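Local coordinates for protein exopolyphosphatase (Aquifex aeolicus, PDB 1T6C) that probably hydrolyses phosphoanhydride bonds of polyphosphate and guanosine pentaphosphate, as expected of a Ppx/GppA phosphatase with an actin-like fold, and binds calcium, at residues A[14-18]-A[301-305]; A[22-28]-A[40-46]; A[191-196]-A[279-283]; A[170-174]-A[272-277]. All blocks are in the same frame, centred on the assembly; numbering follows the deposited sequence.

Contact 1: residues A[14-18]-A[301-305]; sequences VASID and REGVL
V14 meets the C-terminal helix through CG2, which rests against CD2 of L305. That same L305 methyl continues under the backbone of the next two residues, lying 3.6 Å from the carbonyl carbon C of A15 and equally close to N of S16. S16 is the polar centre. Its OG sits between the backbone N and the carbonyl carbon (chi1 67°), a setting that turns the hydroxyl down to the helix, where OG donates to the carbonyl O of R301 at 2.9 Å from 26° outside the carbonyl plane. Beside this bond CB of S16 presses on CG1 of V304 at 3.5 Å, tighter than an ordinary carbon contact. An alanine at S16 would keep the CB packing but would probably leave the R301 carbonyl without this buried donor. At D18 the carboxylate crosses the arginine chain; both side chains have alternate conformers, and in the one described OD2 takes NE of R301 at 3.0 Å from above the carboxylate plane. R25, from the adjacent strand, brings a like charge close to the R301 guanidinium. Helix 300-313 is thus joined to the sheet of the N-terminal actin-like domain by V14 packing on L305 and by the carbon contact of S16 CB with V304, while the S16 bond probably fixes its first turn and D18, in one conformer, may offset part of the positive charge there.

Contact 2: residues A[22-28]-A[40-46]; sequences YSVRLTI and LERGRIT
Y22 and T46 open the pairing of strands 23-32 and 35-45, T46 N donating to Y22 O at 2.9 Å in a bent bond. Beyond them V24 with R44, L26 with R42 and I28 with L40 are antiparallel hydrogen-bonded pairs, each residue giving its N-H and receiving one at its O; the longest link is L40 N to I28 O, 3.2 Å. The V24 carbonyl also accepts from the hydroxyl of Y73. On the side of R25, T27 and E41, water does the joining. One molecule takes NE of R25 at 2.9 Å, in the guanidinium plane, and donates to R42 O, a second donor for that carbonyl. Another water bonds OG1 of T27 at 2.8 Å and donates to OE2 of E41. R42 turns NH1 back onto E41 O from above the carbonyl plane, whereas R44 finds its acid in E72 and T46 OG1 bonds T66. CG2 of I45 stands anti to the backbone N (CG1 at chi1 -64°), which brings it over one face of the Y22 ring, 3.8 Å from the centroid, a CH-pi contact. This is a beta hairpin whose strand 35-45 edges the five-stranded sheet, as in the actin-like fold.

Contact 3: residues A[191-196]-A[279-283]; sequences FFEFLE and GIFLK
Helices 185-199 and 274-288 run obliquely past each other, their local axes at 55° and 10.2 Å apart at closest, with L195 and K283 the nearest pair by CA. This is helix-helix packing within the actin-like fold of the Ppx/GppA family, and G279 is where aromatic rings come up to the backbone. The F191 ring points its edge at CA of G279, with CE2 3.8 Å away. F192 likewise turns its edge to the same residue, CE1 standing 3.6 Å from G279 O, and beyond it CZ reaches CD2 of L282. The two phenylalanines also meet each other, CD2 of F191 lying over the centre of one F192 face, while F248 of helix 241-251 adds another ring to the cluster. L195 fills the side next to them: CD1 is over a face of F191 near its rim and also touches G279 O, and the L195 and I280 side chains cross at about a right angle, CD2 to CG1. K283 starts out anti to its backbone N (chi1 -176°), then bends twice, at chi2 and chi3, which lays CG against CB of L195 and CE beside CD1 of F192 at 3.7 Å. Its NZ forms salt bridges with both E196 and E286. A methionine in its place would probably keep some of the contact with L195 and F192 but leave the two acids without their shared cation. At E196, NZ of K283 meets OE1 at 3.2 Å from above the carboxylate plane, 40° out of it.

Contact 4: residues A[170-174]-A[272-277]; sequences IVNLT and KVILAG
I170 and V273 meet at about a right angle, and their branches interlock where the first turn of helix 170-177 faces residues 272-277, leading into helix 274-288. The CG1 arm of I170 is placed between the backbone N and the carbonyl carbon (chi1 63°), a direction that carries CD1 across to CG2 of V273; the two methyls are only 3.3 Å apart, closer than carbons usually pack. The other branch goes a different way: CG2 of I170 lies 3.6 Å from N of G277, against backbone not screened by any side chain of that residue. CB of I170 meets the methyl of A276, and the CA atoms of these two residues are 5.6 Å apart, consistent with the small methyl between them. V273 uses its second methyl as well, CG1 lying 3.9 Å from CG2 of V171.

T174, one turn after I170, sends its hydroxyl and its methyl to different partners. OG1 lies 3.5 Å from CB of A276, while CG2 touches CG of K272, the two side chains crossing obliquely. The hydroxyl also donates back to I170 O at 2.8 Å, reaching that carbonyl from the face opposite to the one used by T174 N, so two donors of one residue grip a single acceptor. One water donates to OG1 of T174 and to O of K272, and accepts from N of A276 at 3.1 Å. The contact joins helix 170-177 to the N-terminal end of the 274-288 region in the actin-like domain that carries the calcium site, the I170 side chain lying about 6 Å from G146, a calcium ligand.

Overall arrangement
Two pairs of contacts occupy different parts of the chain. Contacts 1 and 2 share the N-terminal sheet: strands 12-19 and 23-32 are neighbours in it, probably hydrogen-bonded from S16 N to T27 O and from D18 N to R25 O, each 2.9 Å. Contacts 3 and 4 share helix 274-288 and touch where CZ of F191 comes 3.5 Å from O of A276; their centres are 11 Å apart. Contacts 1 and 3 lie on opposite sides of the chain's centre, about 31 Å apart between centres. The calcium lies between the pairs, about 10 Å from the side chain of R301 and about 9 Å from those of I170 and I280.

Contact 1: residues A[14-18]-A[301-305]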
loop_
_atom_site.group_PDB
_atom_site.type_symbol
_atom_site.label_atom_id
_atom_site.label_comp_id
_atom_site.label_asym_id
_atom_site.label_seq_id
_atom_site.Cartn_x
_atom_site.Cartn_y
_atom_site.Cartn_z
ATOM N N VAL A 14 -10.565 12.460 12.856
ATOM C CA VAL A 14 -9.264 11.811 13.065
ATOM C C VAL A 14 -8.469 11.958 11.776
ATOM O O VAL A 14 -9.034 12.160 10.704
ATOM C CB VAL A 14 -9.423 10.316 13.495
ATOM C CG1 VAL A 14 -10.213 10.266 14.796
ATOM C CG2 VAL A 14 -10.070 9.474 12.439
ATOM N N ALA A 15 -7.157 11.913 11.889
ATOM C CA ALA A 15 -6.304 12.056 10.729
ATOM C C ALA A 15 -5.079 11.184 10.805
ATOM O O ALA A 15 -4.581 10.859 11.883
ATOM C CB ALA A 15 -5.860 13.467 10.597
ATOM N N SER A 16 -4.557 10.875 9.622
ATOM C CA SER A 16 -3.315 10.144 9.475
ATOM C C SER A 16 -2.423 10.904 8.529
ATOM O O SER A 16 -2.924 11.537 7.599
ATOM C CB SER A 16 -3.519 8.702 8.963
ATOM O OG SER A 16 -4.001 8.696 7.653
ATOM N N ILE A 17 -1.129 10.845 8.799
ATOM C CA ILE A 17 -0.095 11.380 7.894
ATOM C C ILE A 17 0.859 10.228 7.658
ATOM O O ILE A 17 1.291 9.562 8.597
ATOM C CB ILE A 17 0.602 12.555 8.538
ATOM C CG1 ILE A 17 -0.355 13.738 8.664
ATOM C CG2 ILE A 17 1.829 12.920 7.738
ATOM C CD1 ILE A 17 0.212 14.909 9.421
ATOM N N ASP A 18 1.167 9.975 6.394
ATOM C CA ASP A 18 2.141 8.971 5.990
ATOM C C ASP A 18 3.241 9.626 5.163
ATOM O O ASP A 18 2.974 10.261 4.160
ATOM C CB ASP A 18 1.519 7.746 5.337
ATOM C CG ASP A 18 0.882 8.026 4.076
ATOM O OD1 ASP A 18 -0.138 8.768 4.090
ATOM O OD2 ASP A 18 1.303 7.526 2.999
ATOM N N ARG A 301 -3.026 3.915 5.183
ATOM C CA ARG A 301 -3.451 5.251 5.547
ATOM C C ARG A 301 -4.806 5.273 6.237
ATOM O O ARG A 301 -5.037 5.999 7.173
ATOM C CB ARG A 301 -3.513 6.125 4.317
ATOM C CG ARG A 301 -2.173 6.450 3.792
ATOM C CD ARG A 301 -2.266 7.334 2.554
ATOM N NE ARG A 301 -1.287 6.920 1.588
ATOM C CZ ARG A 301 -1.513 6.136 0.550
ATOM N NH1 ARG A 301 -2.716 5.666 0.281
ATOM N NH2 ARG A 301 -0.508 5.834 -0.249
ATOM N N GLU A 302 -5.707 4.440 5.750
ATOM C CA GLU A 302 -7.040 4.360 6.332
ATOM C C GLU A 302 -7.032 3.496 7.602
ATOM O O GLU A 302 -7.808 3.730 8.525
ATOM C CB GLU A 302 -8.038 3.823 5.318
ATOM C CG GLU A 302 -8.214 4.679 4.062
ATOM C CD GLU A 302 -7.154 4.491 2.977
ATOM O OE1 GLU A 302 -6.345 3.527 3.016
ATOM O OE2 GLU A 302 -7.143 5.346 2.036
ATOM N N GLY A 303 -6.141 2.524 7.669
ATOM C CA GLY A 303 -6.030 1.659 8.849
ATOM C C GLY A 303 -5.528 2.406 10.059
ATOM O O GLY A 303 -5.882 2.089 11.194
ATOM N N VAL A 304 -4.673 3.401 9.828
ATOM C CA VAL A 304 -4.285 4.283 10.913
ATOM C C VAL A 304 -5.510 5.009 11.507
ATOM O O VAL A 304 -5.613 5.183 12.728
ATOM C CB VAL A 304 -3.211 5.293 10.434
ATOM C CG1 VAL A 304 -2.939 6.386 11.489
ATOM C CG2 VAL A 304 -1.907 4.570 10.077
ATOM N N LEU A 305 -6.447 5.391 10.655
ATOM C CA LEU A 305 -7.672 6.053 11.100
ATOM C C LEU A 305 -8.499 5.077 11.929
ATOM O O LEU A 305 -9.041 5.433 12.982
ATOM C CB LEU A 305 -8.496 6.550 9.931
ATOM C CG LEU A 305 -7.806 7.413 8.886
ATOM C CD1 LEU A 305 -8.705 7.555 7.694
ATOM C CD2 LEU A 305 -7.436 8.769 9.463
#

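Contact 2: residues A[22-28]-A[40-46]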
loop_
_atom_site.group_PDB
_atom_site.type_symbol
_atom_site.label_atom_id
_atom_site.label_comp_id
_atom_site.label_asym_id
_atom_site.label_seq_id
_atom_site.Cartn_x
_atom_site.Cartn_y
_atom_site.Cartn_z
ATOM N N TYR A 22 8.577 8.966 -1.527
ATOM C CA TYR A 22 8.112 9.747 -2.678
ATOM C C TYR A 22 7.132 10.843 -2.293
ATOM O O TYR A 22 7.287 11.986 -2.664
ATOM C CB TYR A 22 7.470 8.795 -3.682
ATOM C CG TYR A 22 7.138 9.406 -5.024
ATOM C CD1 TYR A 22 8.138 9.910 -5.846
ATOM C CD2 TYR A 22 5.826 9.431 -5.492
ATOM C CE1 TYR A 22 7.834 10.444 -7.086
ATOM C CE2 TYR A 22 5.519 9.969 -6.724
ATOM C CZ TYR A 22 6.528 10.475 -7.511
ATOM O OH TYR A 22 6.216 11.009 -8.746
ATOM N N SER A 23 6.131 10.491 -1.494
ATOM C CA SER A 23 5.058 11.421 -1.166
ATOM C C SER A 23 4.812 11.497 0.335
ATOM O O SER A 23 5.152 10.576 1.083
ATOM C CB SER A 23 3.771 11.034 -1.896
ATOM O OG SER A 23 3.255 9.810 -1.420
ATOM N N VAL A 24 4.244 12.627 0.730
ATOM C CA VAL A 24 3.756 12.873 2.072
ATOM C C VAL A 24 2.256 13.087 1.949
ATOM O O VAL A 24 1.809 13.954 1.206
ATOM C CB VAL A 24 4.417 14.133 2.666
ATOM C CG1 VAL A 24 3.995 14.349 4.120
ATOM C CG2 VAL A 24 5.958 14.030 2.546
ATOM N N ARG A 25 1.487 12.300 2.692
ATOM C CA ARG A 25 0.031 12.251 2.495
ATOM C C ARG A 25 -0.736 12.434 3.774
ATOM O O ARG A 25 -0.325 11.905 4.806
ATOM C CB ARG A 25 -0.356 10.957 1.837
ATOM C CG ARG A 25 0.131 10.911 0.374
ATOM C CD ARG A 25 -0.274 9.745 -0.384
ATOM N NE ARG A 25 -1.708 9.699 -0.556
ATOM C CZ ARG A 25 -2.313 8.827 -1.333
ATOM N NH1 ARG A 25 -1.607 7.953 -2.032
ATOM N NH2 ARG A 25 -3.632 8.848 -1.417
ATOM N N LEU A 26 -1.826 13.182 3.671
ATOM C CA LEU A 26 -2.726 13.496 4.789
ATOM C C LEU A 26 -4.112 12.934 4.459
ATOM O O LEU A 26 -4.613 13.093 3.341
ATOM C CB LEU A 26 -2.850 15.009 4.963
ATOM C CG LEU A 26 -3.943 15.503 5.924
ATOM C CD1 LEU A 26 -3.622 15.112 7.379
ATOM C CD2 LEU A 26 -4.169 17.010 5.777
ATOM N N THR A 27 -4.729 12.278 5.432
ATOM C CA THR A 27 -6.088 11.798 5.333
ATOM C C THR A 27 -6.873 12.196 6.585
ATOM O O THR A 27 -6.425 11.945 7.672
ATOM C CB THR A 27 -6.117 10.249 5.172
ATOM O OG1 THR A 27 -5.231 9.838 4.111
ATOM C CG2 THR A 27 -7.527 9.773 4.799
ATOM N N ILE A 28 -8.012 12.852 6.412
ATOM C CA ILE A 28 -8.862 13.277 7.521
ATOM C C ILE A 28 -10.188 12.573 7.345
ATOM O O ILE A 28 -10.737 12.566 6.239
ATOM C CB ILE A 28 -9.083 14.795 7.585
ATOM C CG1 ILE A 28 -7.753 15.565 7.677
ATOM C CG2 ILE A 28 -9.961 15.136 8.774
ATOM C CD1 ILE A 28 -7.887 17.074 7.793
ATOM N N LEU A 40 -11.206 14.705 3.850
ATOM C CA LEU A 40 -10.146 15.452 3.221
ATOM C C LEU A 40 -8.943 14.566 2.984
ATOM O O LEU A 40 -8.590 13.776 3.825
ATOM C CB LEU A 40 -9.741 16.660 4.051
ATOM C CG LEU A 40 -8.929 17.674 3.248
ATOM C CD1 LEU A 40 -9.869 18.705 2.627
ATOM C CD2 LEU A 40 -7.944 18.354 4.104
ATOM N N GLU A 41 -8.324 14.720 1.820
ATOM C CA GLU A 41 -7.064 14.056 1.513
ATOM C C GLU A 41 -6.161 15.040 0.823
ATOM O O GLU A 41 -6.638 15.815 -0.020
ATOM C CB GLU A 41 -7.271 12.842 0.597
ATOM C CG GLU A 41 -8.052 11.731 1.269
ATOM C CD GLU A 41 -8.590 10.716 0.307
ATOM O OE1 GLU A 41 -9.525 11.071 -0.465
ATOM O OE2 GLU A 41 -8.115 9.552 0.354
ATOM N N ARG A 42 -4.872 15.026 1.177
ATOM C CA ARG A 42 -3.842 15.771 0.455
ATOM C C ARG A 42 -2.635 14.881 0.199
ATOM O O ARG A 42 -2.345 13.930 0.934
ATOM C CB ARG A 42 -3.355 16.994 1.254
ATOM C CG ARG A 42 -4.362 18.059 1.462
ATOM C CD ARG A 42 -4.679 18.811 0.171
ATOM N NE ARG A 42 -5.639 19.892 0.342
ATOM C CZ ARG A 42 -6.955 19.753 0.234
ATOM N NH1 ARG A 42 -7.455 18.575 -0.048
ATOM N NH2 ARG A 42 -7.764 20.789 0.390
ATOM N N GLY A 43 -1.902 15.196 -0.858
ATOM C CA GLY A 43 -0.713 14.464 -1.212
ATOM C C GLY A 43 0.271 15.435 -1.816
ATOM O O GLY A 43 -0.120 16.307 -2.598
ATOM N N ARG A 44 1.521 15.314 -1.452
ATOM C CA ARG A 44 2.558 16.153 -2.047
ATOM C C ARG A 44 3.773 15.270 -2.287
ATOM O O ARG A 44 4.209 14.539 -1.394
ATOM C CB ARG A 44 2.913 17.337 -1.138
ATOM C CG ARG A 44 1.949 18.517 -1.215
ATOM C CD ARG A 44 0.699 18.412 -0.333
ATOM N NE ARG A 44 -0.420 19.257 -0.785
ATOM C CZ ARG A 44 -0.610 20.531 -0.431
ATOM N NH1 ARG A 44 0.245 21.159 0.377
ATOM N NH2 ARG A 44 -1.658 21.196 -0.899
ATOM N N ILE A 45 4.372 15.373 -3.482
ATOM C CA ILE A 45 5.563 14.614 -3.784
ATOM C C ILE A 45 6.750 15.436 -3.265
ATOM O O ILE A 45 6.940 16.591 -3.674
ATOM C CB ILE A 45 5.666 14.326 -5.307
ATOM C CG1 ILE A 45 4.498 13.435 -5.770
ATOM C CG2 ILE A 45 7.037 13.703 -5.638
ATOM C CD1 ILE A 45 4.237 13.430 -7.302
ATOM N N THR A 46 7.500 14.888 -2.312
ATOM C CA THR A 46 8.715 15.546 -1.841
ATOM C C THR A 46 10.002 14.750 -2.047
ATOM O O THR A 46 11.061 15.239 -1.731
ATOM C CB THR A 46 8.614 15.946 -0.355
ATOM O OG1 THR A 46 8.593 14.781 0.475
ATOM C CG2 THR A 46 7.320 16.722 -0.061
HETATM O O HOH W 1 -5.444 9.483 1.380
HETATM O O HOH W 2 -3.780 11.377 0.704
#

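Contact 3: residues A[191-196]-A[279-283]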
loop_
_atom_site.group_PDB
_atom_site.type_symbol
_atom_site.label_atom_id
_atom_site.label_comp_id
_atom_site.label_asym_id
_atom_site.label_seq_id
_atom_site.Cartn_x
_atom_site.Cartn_y
_atom_site.Cartn_z
ATOM N N PHE A 191 11.017 -15.686 -12.941
ATOM C CA PHE A 191 10.268 -14.833 -12.018
ATOM C C PHE A 191 9.296 -15.695 -11.198
ATOM O O PHE A 191 9.268 -15.607 -9.965
ATOM C CB PHE A 191 9.562 -13.757 -12.842
ATOM C CG PHE A 191 8.412 -13.077 -12.182
ATOM C CD1 PHE A 191 8.614 -12.032 -11.296
ATOM C CD2 PHE A 191 7.098 -13.411 -12.522
ATOM C CE1 PHE A 191 7.539 -11.396 -10.730
ATOM C CE2 PHE A 191 6.034 -12.744 -11.976
ATOM C CZ PHE A 191 6.252 -11.748 -11.080
ATOM N N PHE A 192 8.532 -16.551 -11.856
ATOM C CA PHE A 192 7.619 -17.410 -11.100
ATOM C C PHE A 192 8.315 -18.477 -10.244
ATOM O O PHE A 192 7.817 -18.818 -9.166
ATOM C CB PHE A 192 6.565 -18.039 -12.030
ATOM C CG PHE A 192 5.444 -17.088 -12.427
ATOM C CD1 PHE A 192 4.681 -16.464 -11.456
ATOM C CD2 PHE A 192 5.135 -16.827 -13.753
ATOM C CE1 PHE A 192 3.631 -15.582 -11.801
ATOM C CE2 PHE A 192 4.100 -15.938 -14.096
ATOM C CZ PHE A 192 3.360 -15.328 -13.114
ATOM N N GLU A 193 9.426 -19.030 -10.705
ATOM C CA GLU A 193 10.200 -19.945 -9.886
ATOM C C GLU A 193 10.610 -19.253 -8.586
ATOM O O GLU A 193 10.588 -19.862 -7.506
ATOM C CB GLU A 193 11.441 -20.440 -10.639
ATOM C CG GLU A 193 11.185 -21.342 -11.825
ATOM C CD GLU A 193 12.446 -21.648 -12.662
ATOM O OE1 GLU A 193 13.512 -21.025 -12.457
ATOM O OE2 GLU A 193 12.373 -22.538 -13.536
ATOM N N PHE A 194 11.049 -17.997 -8.690
ATOM C CA PHE A 194 11.468 -17.248 -7.519
ATOM C C PHE A 194 10.278 -17.033 -6.595
ATOM O O PHE A 194 10.384 -17.208 -5.380
ATOM C CB PHE A 194 12.106 -15.907 -7.920
ATOM C CG PHE A 194 12.204 -14.947 -6.781
ATOM C CD1 PHE A 194 13.179 -15.120 -5.803
ATOM C CD2 PHE A 194 11.288 -13.938 -6.624
ATOM C CE1 PHE A 194 13.252 -14.270 -4.723
ATOM C CE2 PHE A 194 11.347 -13.083 -5.531
ATOM C CZ PHE A 194 12.351 -13.230 -4.590
ATOM N N LEU A 195 9.131 -16.666 -7.154
ATOM C CA LEU A 195 7.979 -16.379 -6.326
ATOM C C LEU A 195 7.497 -17.664 -5.645
ATOM O O LEU A 195 7.104 -17.617 -4.493
ATOM C CB LEU A 195 6.867 -15.737 -7.138
ATOM C CG LEU A 195 7.017 -14.291 -7.532
ATOM C CD1 LEU A 195 5.837 -13.865 -8.362
ATOM C CD2 LEU A 195 7.176 -13.400 -6.306
ATOM N N GLU A 196 7.626 -18.815 -6.304
ATOM C CA GLU A 196 7.247 -20.108 -5.696
ATOM C C GLU A 196 8.138 -20.354 -4.470
ATOM O O GLU A 196 7.641 -20.727 -3.422
ATOM C CB GLU A 196 7.419 -21.229 -6.734
ATOM C CG GLU A 196 7.152 -22.626 -6.190
ATOM C CD GLU A 196 5.769 -23.129 -6.511
ATOM O OE1 GLU A 196 5.317 -23.031 -7.694
ATOM O OE2 GLU A 196 5.121 -23.646 -5.568
ATOM N N GLY A 279 1.828 -10.746 -11.183
ATOM C CA GLY A 279 2.399 -12.065 -10.924
ATOM C C GLY A 279 2.438 -12.455 -9.461
ATOM O O GLY A 279 2.190 -13.631 -9.117
ATOM N N ILE A 280 2.702 -11.484 -8.584
ATOM C CA ILE A 280 2.704 -11.741 -7.167
ATOM C C ILE A 280 1.333 -12.243 -6.750
ATOM O O ILE A 280 1.226 -13.211 -6.011
ATOM C CB ILE A 280 3.080 -10.469 -6.334
ATOM C CG1 ILE A 280 4.554 -10.141 -6.512
ATOM C CG2 ILE A 280 2.702 -10.694 -4.839
ATOM C CD1 ILE A 280 4.934 -8.809 -5.879
ATOM N N PHE A 281 0.284 -11.580 -7.194
ATOM C CA PHE A 281 -1.074 -12.000 -6.798
ATOM C C PHE A 281 -1.455 -13.312 -7.439
ATOM O O PHE A 281 -2.117 -14.129 -6.791
ATOM C CB PHE A 281 -2.084 -10.923 -7.147
ATOM C CG PHE A 281 -2.008 -9.742 -6.220
ATOM C CD1 PHE A 281 -1.294 -8.608 -6.576
ATOM C CD2 PHE A 281 -2.578 -9.802 -4.964
ATOM C CE1 PHE A 281 -1.185 -7.560 -5.688
ATOM C CE2 PHE A 281 -2.447 -8.745 -4.072
ATOM C CZ PHE A 281 -1.777 -7.642 -4.441
ATOM N N LEU A 282 -1.040 -13.542 -8.678
ATOM C CA LEU A 282 -1.400 -14.794 -9.391
ATOM C C LEU A 282 -0.743 -15.970 -8.660
ATOM O O LEU A 282 -1.410 -16.966 -8.303
ATOM C CB LEU A 282 -0.941 -14.697 -10.853
ATOM C CG LEU A 282 -1.323 -15.891 -11.720
ATOM C CD1 LEU A 282 -2.844 -15.902 -11.934
ATOM C CD2 LEU A 282 -0.537 -15.780 -13.027
ATOM N N LYS A 283 0.569 -15.880 -8.424
ATOM C CA LYS A 283 1.287 -16.924 -7.705
ATOM C C LYS A 283 0.779 -17.095 -6.268
ATOM O O LYS A 283 0.730 -18.208 -5.752
ATOM C CB LYS A 283 2.821 -16.727 -7.788
ATOM C CG LYS A 283 3.658 -17.830 -7.141
ATOM C CD LYS A 283 3.493 -19.225 -7.760
ATOM C CE LYS A 283 4.081 -19.330 -9.156
ATOM N NZ LYS A 283 4.105 -20.797 -9.595
#

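Contact 4: residues A[170-174]-A[272-277]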
loop_
_atom_site.group_PDB
_atom_site.type_symbol
_atom_site.label_atom_id
_atom_site.label_comp_id
_atom_site.label_asym_id
_atom_site.label_seq_id
_atom_site.Cartn_x
_atom_site.Cartn_y
_atom_site.Cartn_z
ATOM N N ILE A 170 8.260 -4.721 -6.594
ATOM C CA ILE A 170 8.058 -4.925 -8.029
ATOM C C ILE A 170 9.067 -4.189 -8.921
ATOM O O ILE A 170 9.353 -4.646 -10.017
ATOM C CB ILE A 170 6.608 -4.707 -8.442
ATOM C CG1 ILE A 170 6.125 -3.287 -8.202
ATOM C CG2 ILE A 170 5.702 -5.722 -7.720
ATOM C CD1 ILE A 170 4.710 -2.972 -8.749
ATOM N N VAL A 171 9.641 -3.079 -8.484
ATOM C CA VAL A 171 10.699 -2.459 -9.243
ATOM C C VAL A 171 11.903 -3.405 -9.317
ATOM O O VAL A 171 12.487 -3.619 -10.413
ATOM C CB VAL A 171 11.068 -1.073 -8.609
ATOM C CG1 VAL A 171 12.312 -0.490 -9.237
ATOM C CG2 VAL A 171 9.927 -0.131 -8.786
ATOM N N ASN A 172 12.306 -3.936 -8.168
ATOM C CA ASN A 172 13.440 -4.856 -8.122
ATOM C C ASN A 172 13.161 -6.141 -8.874
ATOM O O ASN A 172 14.017 -6.634 -9.619
ATOM C CB ASN A 172 13.847 -5.100 -6.670
ATOM C CG ASN A 172 15.016 -6.026 -6.513
ATOM O OD1 ASN A 172 15.975 -6.012 -7.289
ATOM N ND2 ASN A 172 14.960 -6.817 -5.461
ATOM N N LEU A 173 11.970 -6.707 -8.736
ATOM C CA LEU A 173 11.663 -7.938 -9.469
ATOM C C LEU A 173 11.726 -7.724 -10.975
ATOM O O LEU A 173 12.248 -8.562 -11.714
ATOM C CB LEU A 173 10.282 -8.465 -9.121
ATOM C CG LEU A 173 10.026 -8.915 -7.690
ATOM C CD1 LEU A 173 8.730 -9.660 -7.563
ATOM C CD2 LEU A 173 11.198 -9.686 -7.168
ATOM N N THR A 174 11.210 -6.588 -11.419
ATOM C CA THR A 174 11.233 -6.234 -12.851
ATOM C C THR A 174 12.657 -6.091 -13.366
ATOM O O THR A 174 13.012 -6.652 -14.378
ATOM C CB THR A 174 10.400 -4.943 -13.077
ATOM O OG1 THR A 174 9.053 -5.213 -12.694
ATOM C CG2 THR A 174 10.318 -4.586 -14.531
ATOM N N LYS A 272 5.521 -0.178 -16.443
ATOM C CA LYS A 272 6.540 -1.237 -16.573
ATOM C C LYS A 272 6.444 -2.286 -15.456
ATOM O O LYS A 272 6.471 -3.501 -15.728
ATOM C CB LYS A 272 7.936 -0.632 -16.645
ATOM C CG LYS A 272 9.009 -1.621 -17.020
ATOM C CD LYS A 272 10.108 -0.901 -17.776
ATOM C CE LYS A 272 11.417 -1.459 -17.443
ATOM N NZ LYS A 272 12.438 -0.735 -18.222
ATOM N N VAL A 273 6.285 -1.835 -14.219
ATOM C CA VAL A 273 6.221 -2.776 -13.091
ATOM C C VAL A 273 4.912 -3.512 -12.839
ATOM O O VAL A 273 4.908 -4.450 -12.042
ATOM C CB VAL A 273 6.659 -2.107 -11.760
ATOM C CG1 VAL A 273 8.046 -1.506 -11.909
ATOM C CG2 VAL A 273 5.627 -1.073 -11.325
ATOM N N ILE A 274 3.817 -3.126 -13.505
ATOM C CA ILE A 274 2.521 -3.736 -13.212
ATOM C C ILE A 274 2.546 -5.220 -13.467
ATOM O O ILE A 274 1.895 -5.950 -12.715
ATOM C CB ILE A 274 1.348 -3.034 -13.961
ATOM C CG1 ILE A 274 0.024 -3.495 -13.330
ATOM C CG2 ILE A 274 1.435 -3.231 -15.466
ATOM C CD1 ILE A 274 -1.149 -2.742 -13.886
ATOM N N LEU A 275 3.305 -5.708 -14.453
ATOM C CA LEU A 275 3.283 -7.152 -14.739
ATOM C C LEU A 275 3.794 -7.972 -13.538
ATOM O O LEU A 275 3.194 -8.970 -13.127
ATOM C CB LEU A 275 4.109 -7.460 -16.001
ATOM C CG LEU A 275 4.095 -8.922 -16.438
ATOM C CD1 LEU A 275 2.686 -9.348 -16.893
ATOM C CD2 LEU A 275 5.134 -9.166 -17.532
ATOM N N ALA A 276 4.884 -7.544 -12.942
ATOM C CA ALA A 276 5.444 -8.167 -11.745
ATOM C C ALA A 276 4.457 -8.148 -10.619
ATOM O O ALA A 276 4.323 -9.144 -9.888
ATOM C CB ALA A 276 6.772 -7.472 -11.308
ATOM N N GLY A 277 3.750 -7.032 -10.447
ATOM C CA GLY A 277 2.720 -6.949 -9.436
ATOM C C GLY A 277 1.638 -7.974 -9.655
ATOM O O GLY A 277 1.203 -8.628 -8.724
HETATM O O HOH W 3 6.953 -5.834 -14.534
#